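Local coordinates for binding domain (Hc) of Paraclostridial Mosquitocidal Protein 1 (Paraclostridium bifermentans, PDB 6HOX) that forms the receptor-binding part of a clostridial neurotoxin that specifically targets Anopheles mosquitoes and directs the toxin to host nerve cells, at residues 64-69 with 216-221; 110-115 with 207-212; 286-291 with 360-365; 313-318 with 340-345. All blocks are in the same frame, centred on the assembly; numbering follows the deposited sequence.

Interaction 1: 64-69 with 216-221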
# COMPACT_ATOMS: atom_id res chain seq x y z
N ARG A 64 5.82 -12.27 -8.02
CA ARG A 64 4.53 -12.13 -8.64
C ARG A 64 4.03 -13.51 -9.08
O ARG A 64 4.73 -14.23 -9.80
CB ARG A 64 4.62 -11.18 -9.84
CG ARG A 64 3.35 -11.17 -10.68
CD ARG A 64 3.36 -10.14 -11.82
NE ARG A 64 2.24 -10.32 -12.74
CZ ARG A 64 1.71 -9.37 -13.50
NH1 ARG A 64 2.15 -8.12 -13.42
NH2 ARG A 64 0.76 -9.68 -14.36
N LEU A 65 2.83 -13.87 -8.62
CA LEU A 65 2.12 -15.09 -8.99
C LEU A 65 0.97 -14.74 -9.94
O LEU A 65 0.13 -13.91 -9.60
CB LEU A 65 1.56 -15.73 -7.72
CG LEU A 65 2.59 -16.25 -6.72
CD1 LEU A 65 1.90 -16.86 -5.51
CD2 LEU A 65 3.50 -17.28 -7.36
N ASN A 66 0.92 -15.42 -11.08
CA ASN A 66 -0.07 -15.25 -12.14
C ASN A 66 -1.03 -16.44 -12.11
O ASN A 66 -0.79 -17.41 -11.41
CB ASN A 66 0.61 -15.12 -13.52
CG ASN A 66 1.46 -13.87 -13.61
OD1 ASN A 66 1.06 -12.82 -13.11
ND2 ASN A 66 2.62 -13.97 -14.23
N SER A 67 -2.10 -16.36 -12.91
CA SER A 67 -3.15 -17.38 -12.92
C SER A 67 -2.85 -18.45 -13.97
O SER A 67 -3.67 -18.71 -14.85
CB SER A 67 -4.49 -16.75 -13.14
OG SER A 67 -4.89 -16.01 -11.99
N ASN A 68 -1.67 -19.05 -13.90
CA ASN A 68 -1.34 -20.22 -14.76
C ASN A 68 -0.62 -21.27 -13.92
O ASN A 68 -0.10 -20.95 -12.83
CB ASN A 68 -0.51 -19.84 -15.98
CG ASN A 68 0.84 -19.30 -15.60
OD1 ASN A 68 1.74 -20.07 -15.25
ND2 ASN A 68 0.97 -17.98 -15.62
N GLU A 69 -0.59 -22.49 -14.45
CA GLU A 69 -0.19 -23.70 -13.73
C GLU A 69 1.30 -23.69 -13.42
O GLU A 69 1.72 -24.26 -12.45
CB GLU A 69 -0.55 -24.95 -14.54
CG GLU A 69 -2.04 -25.22 -14.56
CD GLU A 69 -2.60 -25.43 -13.17
OE1 GLU A 69 -2.20 -26.42 -12.53
OE2 GLU A 69 -3.38 -24.57 -12.71
N ASN A 216 -7.05 -13.26 -15.19
CA ASN A 216 -6.27 -12.04 -15.22
C ASN A 216 -5.72 -11.74 -13.82
O ASN A 216 -4.86 -10.90 -13.68
CB ASN A 216 -7.09 -10.89 -15.80
CG ASN A 216 -7.47 -11.14 -17.24
OD1 ASN A 216 -6.61 -11.38 -18.08
ND2 ASN A 216 -8.76 -11.13 -17.54
N GLN A 217 -6.21 -12.43 -12.79
CA GLN A 217 -5.75 -12.18 -11.42
C GLN A 217 -4.26 -12.52 -11.30
O GLN A 217 -3.75 -13.50 -11.90
CB GLN A 217 -6.56 -12.99 -10.41
CG GLN A 217 -6.29 -12.63 -8.95
CD GLN A 217 -6.58 -11.19 -8.60
OE1 GLN A 217 -6.04 -10.26 -9.20
NE2 GLN A 217 -7.37 -11.00 -7.56
N PHE A 218 -3.57 -11.69 -10.53
CA PHE A 218 -2.17 -11.88 -10.19
C PHE A 218 -1.93 -11.24 -8.83
O PHE A 218 -2.59 -10.27 -8.45
CB PHE A 218 -1.26 -11.29 -11.28
CG PHE A 218 -1.27 -9.78 -11.37
CD1 PHE A 218 -2.27 -9.11 -12.06
CD2 PHE A 218 -0.27 -9.02 -10.77
CE1 PHE A 218 -2.27 -7.72 -12.15
CE2 PHE A 218 -0.25 -7.63 -10.88
CZ PHE A 218 -1.26 -6.98 -11.55
N ILE A 219 -0.98 -11.79 -8.08
CA ILE A 219 -0.71 -11.30 -6.75
C ILE A 219 0.78 -11.04 -6.63
O ILE A 219 1.58 -11.78 -7.17
CB ILE A 219 -1.19 -12.32 -5.69
CG1 ILE A 219 -2.68 -12.64 -5.84
CG2 ILE A 219 -0.85 -11.85 -4.29
CD1 ILE A 219 -3.60 -11.52 -5.48
N ARG A 220 1.14 -9.99 -5.89
CA ARG A 220 2.52 -9.76 -5.52
C ARG A 220 2.65 -10.02 -4.02
O ARG A 220 1.81 -9.58 -3.22
CB ARG A 220 2.96 -8.37 -6.01
CG ARG A 220 3.08 -8.31 -7.52
CD ARG A 220 3.05 -6.91 -8.11
NE ARG A 220 1.72 -6.34 -8.10
CZ ARG A 220 1.40 -5.18 -8.66
NH1 ARG A 220 2.32 -4.49 -9.31
NH2 ARG A 220 0.15 -4.73 -8.58
N LEU A 221 3.71 -10.74 -3.67
CA LEU A 221 3.88 -11.33 -2.33
C LEU A 221 5.35 -11.19 -1.91
O LEU A 221 6.25 -11.53 -2.68
CB LEU A 221 3.43 -12.79 -2.42
CG LEU A 221 3.24 -13.56 -1.11
CD1 LEU A 221 2.03 -13.04 -0.33
CD2 LEU A 221 3.10 -15.05 -1.40
O HOH W 1 -2.67 -14.06 -14.30

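Interaction 2: 110-115 with 207-212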
# COMPACT_ATOMS: atom_id res chain seq x y z
N ILE A 110 -16.91 -16.93 -4.17
CA ILE A 110 -16.04 -18.12 -4.30
C ILE A 110 -14.67 -17.81 -3.68
O ILE A 110 -13.98 -16.91 -4.15
CB ILE A 110 -15.92 -18.52 -5.78
CG1 ILE A 110 -17.28 -18.92 -6.37
CG2 ILE A 110 -14.89 -19.63 -5.97
CD1 ILE A 110 -17.42 -18.59 -7.83
N GLU A 111 -14.30 -18.56 -2.63
CA GLU A 111 -12.95 -18.53 -2.02
C GLU A 111 -11.96 -19.17 -2.99
O GLU A 111 -12.24 -20.23 -3.48
CB GLU A 111 -12.81 -19.40 -0.77
CG GLU A 111 -13.40 -18.83 0.49
CD GLU A 111 -13.03 -19.61 1.75
OE1 GLU A 111 -12.00 -20.33 1.74
OE2 GLU A 111 -13.76 -19.48 2.75
N TYR A 112 -10.79 -18.56 -3.18
CA TYR A 112 -9.73 -19.25 -3.91
C TYR A 112 -8.40 -19.10 -3.17
O TYR A 112 -8.16 -18.11 -2.46
CB TYR A 112 -9.70 -18.84 -5.38
CG TYR A 112 -9.51 -17.38 -5.68
CD1 TYR A 112 -8.25 -16.79 -5.74
CD2 TYR A 112 -10.60 -16.57 -5.96
CE1 TYR A 112 -8.09 -15.45 -6.05
CE2 TYR A 112 -10.46 -15.22 -6.26
CZ TYR A 112 -9.20 -14.66 -6.32
OH TYR A 112 -9.10 -13.34 -6.64
N ASP A 113 -7.53 -20.10 -3.37
CA ASP A 113 -6.27 -20.27 -2.65
C ASP A 113 -5.24 -19.22 -3.10
O ASP A 113 -5.20 -18.81 -4.28
CB ASP A 113 -5.64 -21.64 -2.89
CG ASP A 113 -6.43 -22.84 -2.38
OD1 ASP A 113 -7.38 -22.63 -1.60
OD2 ASP A 113 -6.09 -23.97 -2.79
N LEU A 114 -4.42 -18.80 -2.14
CA LEU A 114 -3.20 -18.10 -2.41
C LEU A 114 -2.00 -18.90 -1.87
O LEU A 114 -0.99 -19.08 -2.56
CB LEU A 114 -3.29 -16.72 -1.75
CG LEU A 114 -2.06 -15.84 -1.97
CD1 LEU A 114 -1.79 -15.64 -3.46
CD2 LEU A 114 -2.24 -14.50 -1.28
N VAL A 115 -2.10 -19.33 -0.61
CA VAL A 115 -1.10 -20.13 0.06
C VAL A 115 -1.84 -21.26 0.77
O VAL A 115 -2.75 -21.00 1.54
CB VAL A 115 -0.25 -19.32 1.06
CG1 VAL A 115 0.93 -20.15 1.55
CG2 VAL A 115 0.22 -17.98 0.50
N PHE A 207 2.40 -22.08 -2.75
CA PHE A 207 2.11 -20.68 -3.07
C PHE A 207 1.63 -20.64 -4.52
O PHE A 207 2.42 -20.86 -5.44
CB PHE A 207 3.35 -19.81 -2.89
CG PHE A 207 3.89 -19.76 -1.49
CD1 PHE A 207 4.64 -20.81 -0.97
CD2 PHE A 207 3.66 -18.66 -0.68
CE1 PHE A 207 5.13 -20.76 0.32
CE2 PHE A 207 4.13 -18.63 0.63
CZ PHE A 207 4.87 -19.68 1.12
N LYS A 208 0.33 -20.38 -4.71
CA LYS A 208 -0.31 -20.50 -6.01
C LYS A 208 -1.75 -20.04 -5.93
O LYS A 208 -2.46 -20.42 -4.99
CB LYS A 208 -0.33 -21.96 -6.47
CG LYS A 208 -0.79 -22.18 -7.90
CD LYS A 208 -0.88 -23.65 -8.25
CE LYS A 208 -1.13 -23.88 -9.72
NZ LYS A 208 -2.44 -23.36 -10.16
N LEU A 209 -2.18 -19.26 -6.94
CA LEU A 209 -3.59 -18.96 -7.16
C LEU A 209 -4.29 -20.24 -7.64
O LEU A 209 -3.94 -20.76 -8.69
CB LEU A 209 -3.74 -17.86 -8.22
CG LEU A 209 -3.48 -16.44 -7.73
CD1 LEU A 209 -3.26 -15.50 -8.89
CD2 LEU A 209 -4.64 -15.96 -6.86
N GLU A 210 -5.23 -20.75 -6.83
CA GLU A 210 -5.93 -21.99 -7.16
C GLU A 210 -7.42 -21.81 -6.91
O GLU A 210 -7.81 -21.61 -5.78
CB GLU A 210 -5.38 -23.15 -6.33
CG GLU A 210 -5.84 -24.52 -6.80
CD GLU A 210 -5.38 -24.84 -8.21
OE1 GLU A 210 -4.15 -24.94 -8.44
OE2 GLU A 210 -6.24 -24.92 -9.09
N GLY A 211 -8.24 -21.94 -7.97
CA GLY A 211 -9.70 -21.94 -7.84
C GLY A 211 -10.36 -20.71 -8.45
O GLY A 211 -11.58 -20.67 -8.58
N ASN A 212 -9.56 -19.73 -8.85
CA ASN A 212 -10.05 -18.47 -9.41
C ASN A 212 -10.39 -18.66 -10.90
O ASN A 212 -9.56 -19.16 -11.67
CB ASN A 212 -9.04 -17.34 -9.19
CG ASN A 212 -7.68 -17.62 -9.78
OD1 ASN A 212 -7.06 -18.64 -9.47
ND2 ASN A 212 -7.22 -16.73 -10.65

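Interaction 3: 286-291 with 360-365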
# COMPACT_ATOMS: atom_id res chain seq x y z
N TYR A 286 -0.97 30.97 -14.38
CA TYR A 286 -1.62 29.68 -14.31
C TYR A 286 -1.75 29.23 -12.85
O TYR A 286 -0.76 29.23 -12.10
CB TYR A 286 -0.83 28.63 -15.09
CG TYR A 286 -0.54 28.98 -16.53
CD1 TYR A 286 0.59 29.70 -16.86
CD2 TYR A 286 -1.37 28.56 -17.55
CE1 TYR A 286 0.88 30.02 -18.18
CE2 TYR A 286 -1.10 28.86 -18.87
CZ TYR A 286 0.03 29.59 -19.19
OH TYR A 286 0.33 29.90 -20.49
N TYR A 287 -2.96 28.83 -12.46
CA TYR A 287 -3.28 28.36 -11.12
C TYR A 287 -3.59 26.86 -11.18
O TYR A 287 -4.47 26.44 -11.92
CB TYR A 287 -4.48 29.12 -10.53
CG TYR A 287 -4.18 30.53 -10.08
CD1 TYR A 287 -4.05 31.57 -10.99
CD2 TYR A 287 -4.00 30.82 -8.74
CE1 TYR A 287 -3.78 32.87 -10.57
CE2 TYR A 287 -3.73 32.11 -8.31
CZ TYR A 287 -3.61 33.14 -9.23
OH TYR A 287 -3.33 34.41 -8.78
N PRO A 288 -2.91 26.01 -10.38
CA PRO A 288 -3.34 24.62 -10.24
C PRO A 288 -4.53 24.57 -9.28
O PRO A 288 -4.60 25.37 -8.35
CB PRO A 288 -2.08 23.93 -9.71
CG PRO A 288 -1.42 25.00 -8.86
CD PRO A 288 -1.70 26.30 -9.59
N TYR A 289 -5.44 23.62 -9.49
CA TYR A 289 -6.55 23.41 -8.57
C TYR A 289 -6.95 21.92 -8.58
O TYR A 289 -6.64 21.20 -9.53
CB TYR A 289 -7.72 24.34 -8.93
CG TYR A 289 -8.40 24.03 -10.24
CD1 TYR A 289 -7.87 24.46 -11.44
CD2 TYR A 289 -9.58 23.29 -10.27
CE1 TYR A 289 -8.48 24.17 -12.65
CE2 TYR A 289 -10.20 22.99 -11.48
CZ TYR A 289 -9.65 23.43 -12.67
OH TYR A 289 -10.27 23.14 -13.85
N ILE A 290 -7.60 21.46 -7.51
CA ILE A 290 -8.21 20.12 -7.50
C ILE A 290 -9.66 20.28 -7.97
O ILE A 290 -10.42 21.06 -7.41
CB ILE A 290 -8.12 19.43 -6.13
CG1 ILE A 290 -6.69 19.38 -5.59
CG2 ILE A 290 -8.71 18.03 -6.20
CD1 ILE A 290 -5.82 18.38 -6.30
N SER A 291 -10.01 19.54 -9.02
CA SER A 291 -11.34 19.56 -9.57
C SER A 291 -12.25 18.66 -8.73
O SER A 291 -11.78 17.95 -7.85
CB SER A 291 -11.31 19.13 -11.00
OG SER A 291 -12.51 19.50 -11.66
N MET A 360 -1.13 29.16 -4.74
CA MET A 360 -0.01 28.70 -5.52
C MET A 360 -0.33 28.92 -7.00
O MET A 360 -1.48 28.86 -7.37
CB MET A 360 0.28 27.21 -5.29
CG MET A 360 0.44 26.83 -3.82
SD MET A 360 1.83 27.64 -2.98
CE MET A 360 3.23 26.83 -3.74
N VAL A 361 0.73 29.13 -7.79
CA VAL A 361 0.67 29.28 -9.21
C VAL A 361 1.70 28.31 -9.82
O VAL A 361 2.46 27.69 -9.08
CB VAL A 361 0.95 30.74 -9.63
CG1 VAL A 361 -0.10 31.69 -9.07
CG2 VAL A 361 2.35 31.19 -9.21
N LEU A 362 1.67 28.19 -11.15
CA LEU A 362 2.68 27.48 -11.91
C LEU A 362 3.54 28.52 -12.63
O LEU A 362 3.03 29.31 -13.40
CB LEU A 362 2.02 26.55 -12.93
CG LEU A 362 0.96 25.61 -12.36
CD1 LEU A 362 0.37 24.75 -13.46
CD2 LEU A 362 1.53 24.74 -11.24
N ASN A 363 4.85 28.50 -12.36
CA ASN A 363 5.73 29.54 -12.80
C ASN A 363 7.08 28.92 -13.13
O ASN A 363 7.47 27.95 -12.50
CB ASN A 363 5.89 30.62 -11.73
CG ASN A 363 6.19 32.00 -12.28
OD1 ASN A 363 5.32 32.64 -12.85
ND2 ASN A 363 7.40 32.48 -12.07
N GLU A 364 7.77 29.49 -14.13
CA GLU A 364 9.13 29.13 -14.46
C GLU A 364 10.06 29.61 -13.34
O GLU A 364 11.05 28.96 -13.03
CB GLU A 364 9.53 29.75 -15.80
CG GLU A 364 10.92 29.34 -16.24
CD GLU A 364 11.16 29.36 -17.74
OE1 GLU A 364 10.96 30.42 -18.36
OE2 GLU A 364 11.54 28.29 -18.29
N GLY A 365 9.71 30.75 -12.75
CA GLY A 365 10.47 31.39 -11.68
C GLY A 365 10.19 30.80 -10.31
O GLY A 365 9.13 31.06 -9.71
O HOH W 2 -3.78 27.55 -6.80

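Interaction 4: 313-318 with 340-345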
# COMPACT_ATOMS: atom_id res chain seq x y z
N ASP A 313 -7.54 16.60 -19.10
CA ASP A 313 -6.48 17.61 -19.01
C ASP A 313 -5.72 17.50 -17.68
O ASP A 313 -4.99 18.44 -17.33
CB ASP A 313 -7.03 19.04 -19.20
CG ASP A 313 -7.88 19.56 -18.05
OD1 ASP A 313 -8.15 18.80 -17.12
OD2 ASP A 313 -8.27 20.75 -18.10
N VAL A 314 -5.89 16.37 -16.96
CA VAL A 314 -5.22 16.14 -15.68
C VAL A 314 -3.74 16.49 -15.82
O VAL A 314 -3.11 16.15 -16.78
CB VAL A 314 -5.39 14.70 -15.16
CG1 VAL A 314 -4.67 13.69 -16.04
CG2 VAL A 314 -4.93 14.59 -13.71
N GLU A 315 -3.20 17.16 -14.80
CA GLU A 315 -1.80 17.55 -14.77
C GLU A 315 -0.95 16.39 -14.23
O GLU A 315 -1.12 15.99 -13.08
CB GLU A 315 -1.59 18.76 -13.87
CG GLU A 315 -2.35 19.99 -14.33
CD GLU A 315 -1.90 20.59 -15.65
OE1 GLU A 315 -0.81 20.24 -16.14
OE2 GLU A 315 -2.64 21.43 -16.17
N LYS A 316 -0.03 15.91 -15.06
CA LYS A 316 1.02 15.01 -14.60
C LYS A 316 2.15 15.86 -13.99
O LYS A 316 2.42 16.95 -14.48
CB LYS A 316 1.53 14.17 -15.77
CG LYS A 316 0.47 13.30 -16.43
CD LYS A 316 0.25 11.99 -15.70
CE LYS A 316 1.24 10.93 -16.10
NZ LYS A 316 1.59 10.04 -14.96
N VAL A 317 2.79 15.33 -12.93
CA VAL A 317 3.94 16.00 -12.25
C VAL A 317 5.13 15.05 -12.09
O VAL A 317 4.99 13.83 -12.02
CB VAL A 317 3.53 16.59 -10.89
CG1 VAL A 317 2.29 17.46 -10.99
CG2 VAL A 317 3.32 15.51 -9.83
N LYS A 318 6.31 15.65 -11.99
CA LYS A 318 7.53 14.98 -11.59
C LYS A 318 8.14 15.77 -10.44
O LYS A 318 8.10 17.03 -10.47
CB LYS A 318 8.55 14.94 -12.72
CG LYS A 318 8.26 13.93 -13.81
CD LYS A 318 9.39 13.81 -14.80
CE LYS A 318 9.15 12.71 -15.82
NZ LYS A 318 10.22 12.71 -16.84
N GLU A 340 4.52 18.53 -16.03
CA GLU A 340 4.98 17.92 -17.27
C GLU A 340 4.21 18.45 -18.50
O GLU A 340 4.78 18.52 -19.59
CB GLU A 340 4.82 16.40 -17.18
CG GLU A 340 5.75 15.74 -16.17
CD GLU A 340 7.23 15.84 -16.51
OE1 GLU A 340 7.66 15.17 -17.47
OE2 GLU A 340 7.96 16.60 -15.81
N ASN A 341 2.93 18.77 -18.33
CA ASN A 341 2.10 19.31 -19.42
C ASN A 341 2.70 20.62 -19.96
O ASN A 341 2.51 20.95 -21.12
CB ASN A 341 0.65 19.57 -19.00
CG ASN A 341 -0.19 18.32 -18.78
OD1 ASN A 341 0.28 17.20 -18.97
ND2 ASN A 341 -1.43 18.51 -18.37
N TYR A 342 3.40 21.36 -19.11
CA TYR A 342 3.94 22.68 -19.43
C TYR A 342 5.44 22.62 -19.75
O TYR A 342 5.98 23.57 -20.32
CB TYR A 342 3.71 23.64 -18.27
CG TYR A 342 2.27 24.01 -18.05
CD1 TYR A 342 1.71 25.06 -18.75
CD2 TYR A 342 1.47 23.33 -17.14
CE1 TYR A 342 0.39 25.44 -18.55
CE2 TYR A 342 0.15 23.69 -16.93
CZ TYR A 342 -0.39 24.74 -17.64
OH TYR A 342 -1.68 25.14 -17.46
N GLY A 343 6.12 21.58 -19.30
CA GLY A 343 7.51 21.37 -19.61
C GLY A 343 8.45 22.09 -18.65
O GLY A 343 9.42 21.49 -18.22
N ASN A 344 8.19 23.36 -18.35
CA ASN A 344 9.18 24.18 -17.62
C ASN A 344 8.57 24.94 -16.43
O ASN A 344 9.23 25.80 -15.84
CB ASN A 344 9.88 25.16 -18.58
CG ASN A 344 8.95 26.21 -19.15
OD1 ASN A 344 7.74 26.00 -19.28
ND2 ASN A 344 9.50 27.37 -19.49
N LEU A 345 7.31 24.64 -16.07
CA LEU A 345 6.68 25.32 -14.95
C LEU A 345 6.73 24.43 -13.70
O LEU A 345 6.60 23.19 -13.80
CB LEU A 345 5.24 25.69 -15.33
CG LEU A 345 5.09 26.58 -16.57
CD1 LEU A 345 3.67 27.14 -16.65
CD2 LEU A 345 6.10 27.71 -16.58
O HOH W 3 1.31 19.06 -15.93

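Interaction 1: 64-69 with 216-221
The guanidinium of Arg64 lies flat on the ring of Phe218, centres 3.8 Å apart and planes 14° from parallel, a stacked cation-pi contact in which CZ sits over the ring face, offset toward the rim. Arginine suits this place because its flat charged end can stack on an aromatic face while its rim still offers N-H groups. CG is anti to the backbone N (chi1 170°) and the chain stays extended as far as NE. The side chain of Asn66 then fixes the rotation of the plane: Arg64 NE donates to Asn66 OD1 at 2.8 Å, in the guanidinium plane and onto a carbonyl lone pair. Leu65 and Ile219 form an antiparallel hydrogen-bonded pair, both their side chains on the other face of the sheet. Beyond the pair, the small hydroxyl of Ser67 bonds Gln217 O with OG at 2.8 Å, from above the carbonyl plane, and one water links Ser67 N to the same oxygen. Strand 61-66 here lies between strands 53-56 and 218-227, the latter also pairing with 89-96, while Glu442 and Asp441 bring the C-terminal end of the chain to Arg64 and Arg220 by salt bridges.

Interaction 2: 110-115 with 207-212
Tyr112 spreads its ring under Asn212, whose CB stands over the ring centre, 3.5 Å from the centroid, in a CH-pi contact. With chi1 at 58°, the tyrosine CG stands between its backbone N and carbonyl carbon, which brings it beneath Asn212 CB. Leu209 runs alongside and sets CD2 at the ring edge, 3.6 Å from Tyr112 CE1. Gly211 suits its place, where phi is positive (112°) and the chain passes close by Tyr112 CB. Next to it Asp113 pairs with Glu210 through two backbone bonds, Asp113 N to Glu210 O at 2.9 Å and Glu210 N to Asp113 O at 3.2 Å. Leu114 O then takes Lys208 N at 2.8 Å, and the register slips by one, the extra residue lying on the 207-210 side. Separately, Leu114 and Val115 form a classic beta bulge opposite Ile125 of strand 122-128. Val115 CG1 rests on one face of the Phe207 ring.
Tyr112 OH, at the end of the buried ring, is satisfied by Gln217. The like charges of Asp113 and Glu210 are near but not touching, and separate partners probably ease them: Lys124 and Asn116 serve the aspartate, while Lys208 forms salt bridges with the glutamate and with Glu69.

Interaction 3: 286-291 with 360-365
Val361 lays its CG1 methyl over one face of the Tyr287 ring, 3.8 Å from the centroid and 16° off the ring normal, a CH-pi contact displaced toward the rim. The two side chains lie side by side and point the same way; with CG1 anti to the carbonyl carbon (chi1 -62°), the beta-branched valine presents a compact methyl to the broad ring. Tyr287 CE2 is the ring atom nearest to it.
Pro288 and Leu362 make the second apolar meeting: the proline ring and the leucine branch pass each other antiparallel, with Pro288 CG 3.8 Å from Leu362 CD2. The strands are splayed, their directions 131° apart, and their backbones are tied by one direct bond, Leu362 N to Tyr286 O at 2.8 Å. Proline has no N-H to continue the pairing: its CD instead lies 3.4 Å from Met360 O, and a water lies within hydrogen-bonding distance of both Pro288 O and Met360 O. The N of Tyr286 is buried with no partner in the model, while the Tyr286 ring meets Tyr342 edge-to-face.
An acetate ion, probably from the crystallisation liquor, lies close to the Tyr287 side chain. Strand 285-291 pairs with 275-280 and 409-415, and 361-363 with 345-348, so the contact joins neighbouring strand pairs through a hydrophobic patch. All of these strands belong to the C-terminal receptor-binding subdomain, which in clostridial neurotoxins has a beta-trefoil fold.

Interaction 4: 313-318 with 340-345
Glu340 lays its carboxylate against the methylene chain of Lys318, the two side chains crossing at about a right angle. Glu340 OE2 comes within 3.3 Å of Lys318 CD, and Glu340 OE1 reaches Lys318 NZ at 3.6 Å, a long salt bridge. A bend at chi2 (-65°) brings the glutamate CD to the lysine, whose chain is extended beyond CG; a long, flexible lysine can thus offer both apolar methylenes and a charged end. The backbones meet where Glu340 N donates to Lys316 O at 3.1 Å.
Further along, Asn341 places ND2 2.9 Å from Glu315 OE1. The same ND2 forms a weak bond to Val314 O at 3.3 Å, an amide N-H being suited to reach a backbone carbonyl. Tyr342 approaches the Glu315 carboxylate, its CE2 3.7 Å from Glu315 OE2. One water bridges the segments, donating to Lys316 O and accepting from Asn341 N.
In the next shell, Ser277 OG bonds both Glu315 OE2 and Tyr342 OH, so one hydroxyl steadies the two side chains. Lys316 turns its own charge to the ring of Tyr264, a cation-pi contact. Around this, strand 316-320 pairs with 263-267 and with 333-339, and the loop 340-345 leads from that last strand into 345-348, Tyr342 packing against Leu362 of strand 361-363.

How the interactions relate
The four contacts fall into two clusters, one in each receptor-binding subdomain. Interactions 1 and 2, centres 10 Å apart, lie in the N-terminal part; interactions 3 and 4, also 10 Å apart, in the C-terminal one. Between clusters, centres are 34 to 47 Å apart and the contacts do not meet. In each half the second contact lies within the chain loop that the first closes: 110-115 with 207-212 between 64-69 and 216-221, and 313-318 with 340-345 between 286-291 and 360-365. Ser67-Asn212 and Glu69-Lys208 join the first two; Tyr342, packed on Tyr286 and Leu362, joins the others. The halves are mainly beta, consistent with the lectin-like and trefoil subdomains of this toxin family, and the chain's C-terminal end reaches back to the first.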